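Local coordinates for probable porin (PDB 4FSO), which forms a beta-barrel of the OprD porin family that probably lets small solutes cross the outer membrane of Pseudomonas aeruginosa, at residues 123-127 / 128-132. Sequence-based numbering, arbitrary orientation.
Sequences LPDMP and LLKYN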
loop_
_atom_site.group_PDB
_atom_site.type_symbol
_atom_site.label_atom_id
_atom_site.label_comp_id
_atom_site.label_asym_id
_atom_site.label_seq_id
_atom_site.Cartn_x
_atom_site.Cartn_y
_atom_site.Cartn_z
ATOM N N LEU A 123 -8.887 -6.866 4.987
ATOM C CA LEU A 123 -7.796 -5.962 4.628
ATOM C C LEU A 123 -7.000 -6.492 3.424
ATOM O O LEU A 123 -6.024 -7.227 3.592
ATOM C CB LEU A 123 -6.853 -5.766 5.818
ATOM C CG LEU A 123 -7.453 -5.270 7.137
ATOM C CD1 LEU A 123 -6.364 -4.893 8.158
ATOM C CD2 LEU A 123 -8.326 -4.104 6.847
ATOM N N PRO A 124 -7.415 -6.126 2.201
ATOM C CA PRO A 124 -6.692 -6.643 1.032
ATOM C C PRO A 124 -5.288 -6.046 0.919
ATOM O O PRO A 124 -5.108 -4.866 1.187
ATOM C CB PRO A 124 -7.563 -6.195 -0.149
ATOM C CG PRO A 124 -8.885 -5.773 0.462
ATOM C CD PRO A 124 -8.542 -5.262 1.816
ATOM N N ASP A 125 -4.311 -6.867 0.553
ATOM C CA ASP A 125 -2.973 -6.383 0.263
ATOM C C ASP A 125 -2.441 -7.050 -0.999
ATOM O O ASP A 125 -1.974 -8.182 -0.958
ATOM C CB ASP A 125 -2.035 -6.651 1.431
ATOM C CG ASP A 125 -0.890 -5.671 1.482
ATOM O OD1 ASP A 125 -1.084 -4.511 1.053
ATOM O OD2 ASP A 125 0.197 -6.053 1.958
ATOM N N MET A 126 -2.511 -6.339 -2.120
ATOM C CA MET A 126 -2.195 -6.919 -3.433
ATOM C C MET A 126 -2.004 -5.793 -4.469
ATOM O O MET A 126 -2.472 -4.686 -4.249
ATOM C CB MET A 126 -3.326 -7.871 -3.854
ATOM C CG MET A 126 -4.739 -7.287 -3.699
ATOM S SD MET A 126 -5.904 -8.005 -4.856
ATOM C CE MET A 126 -4.977 -7.825 -6.424
ATOM N N PRO A 127 -1.325 -6.069 -5.600
ATOM C CA PRO A 127 -1.010 -5.012 -6.585
ATOM C C PRO A 127 -2.173 -4.116 -7.047
ATOM O O PRO A 127 -1.956 -2.923 -7.247
ATOM C CB PRO A 127 -0.432 -5.810 -7.767
ATOM C CG PRO A 127 0.248 -6.955 -7.086
ATOM C CD PRO A 127 -0.743 -7.359 -6.011
ATOM N N LEU A 128 -3.374 -4.670 -7.210
ATOM C CA LEU A 128 -4.517 -3.875 -7.643
ATOM C C LEU A 128 -5.161 -3.114 -6.459
ATOM O O LEU A 128 -5.889 -2.131 -6.651
ATOM C CB LEU A 128 -5.518 -4.767 -8.394
ATOM C CG LEU A 128 -5.353 -5.036 -9.911
ATOM C CD1 LEU A 128 -3.934 -4.992 -10.408
ATOM C CD2 LEU A 128 -5.939 -6.371 -10.283
ATOM N N LEU A 129 -4.865 -3.559 -5.237
ATOM C CA LEU A 129 -5.348 -2.896 -4.021
ATOM C C LEU A 129 -4.382 -3.089 -2.821
ATOM O O LEU A 129 -4.415 -4.120 -2.129
ATOM C CB LEU A 129 -6.773 -3.376 -3.666
ATOM C CG LEU A 129 -7.722 -2.485 -2.829
ATOM C CD1 LEU A 129 -8.994 -3.237 -2.448
ATOM C CD2 LEU A 129 -7.094 -1.884 -1.567
ATOM N N LYS A 130 -3.513 -2.111 -2.588
ATOM C CA LYS A 130 -2.686 -2.104 -1.372
ATOM C C LYS A 130 -3.516 -1.399 -0.350
ATOM O O LYS A 130 -3.817 -0.230 -0.546
ATOM C CB LYS A 130 -1.407 -1.263 -1.541
ATOM C CG LYS A 130 -0.384 -1.821 -2.490
ATOM C CD LYS A 130 -0.024 -3.257 -2.134
ATOM C CE LYS A 130 1.061 -3.378 -1.063
ATOM N NZ LYS A 130 1.548 -4.806 -0.982
ATOM N N TYR A 131 -3.895 -2.056 0.734
ATOM C CA TYR A 131 -4.642 -1.317 1.748
ATOM C C TYR A 131 -3.700 -0.268 2.349
ATOM O O TYR A 131 -2.463 -0.484 2.495
ATOM C CB TYR A 131 -5.231 -2.228 2.828
ATOM C CG TYR A 131 -4.269 -2.531 3.955
ATOM C CD1 TYR A 131 -3.111 -3.255 3.717
ATOM C CD2 TYR A 131 -4.517 -2.090 5.255
ATOM C CE1 TYR A 131 -2.228 -3.529 4.726
ATOM C CE2 TYR A 131 -3.640 -2.368 6.280
ATOM C CZ TYR A 131 -2.493 -3.089 6.003
ATOM O OH TYR A 131 -1.585 -3.388 6.990
ATOM N N ASN A 132 -4.284 0.888 2.640
ATOM C CA ASN A 132 -3.526 2.021 3.135
ATOM C C ASN A 132 -3.362 1.953 4.650
ATOM O O ASN A 132 -4.323 1.702 5.387
ATOM C CB ASN A 132 -4.177 3.335 2.706
ATOM C CG ASN A 132 -3.287 4.545 2.977
ATOM O OD1 ASN A 132 -2.079 4.412 3.230
ATOM N ND2 ASN A 132 -3.879 5.735 2.909
HETATM O O HOH W 1 0.167 -2.010 2.296
#
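Lys130 and Asp125 face each other as a non-hydrogen-bonded antiparallel pair, and the lysine chain folds back over its partner. From CB, near Asp125 OD1, the chain bends about CB-CG (chi2 -53°). A second bend at chi3, -85°, turns it toward the carboxylate: CD sits 3.6 Å from Asp125 OD1, CE 3.2 Å from it, and NZ closes a salt bridge to the same OD1 at 3.3 Å. The carboxylate carbon CG of Asp125 lies in the plane of the Tyr131 ring, at its edge. A water lies within hydrogen-bonding reach of both Asp125 OD1 and Tyr131 O. These residues belong to a beta hairpin of strands 121-126 and 129-131 with a two-residue loop, Pro127-Leu128, closed by a type I turn from Met126 to Leu129 and folded into the interior of the OprD-family porin barrel; backbone hydrogen bonds link Lys130 to Asn295. Met126 N donates to Leu129 O at 2.9 Å, from above the carbonyl plane; Tyr131 N reaches Pro124 O only weakly. Away from Lys130, Pro124 CG meets Leu129 CD1 at 3.9 Å, with Phe141 of strand 140-142 touching both side chains, while Met126, bent at chi3, brings CE to 3.7 Å from Leu128 CB, close to Ala195 of strand 193-203.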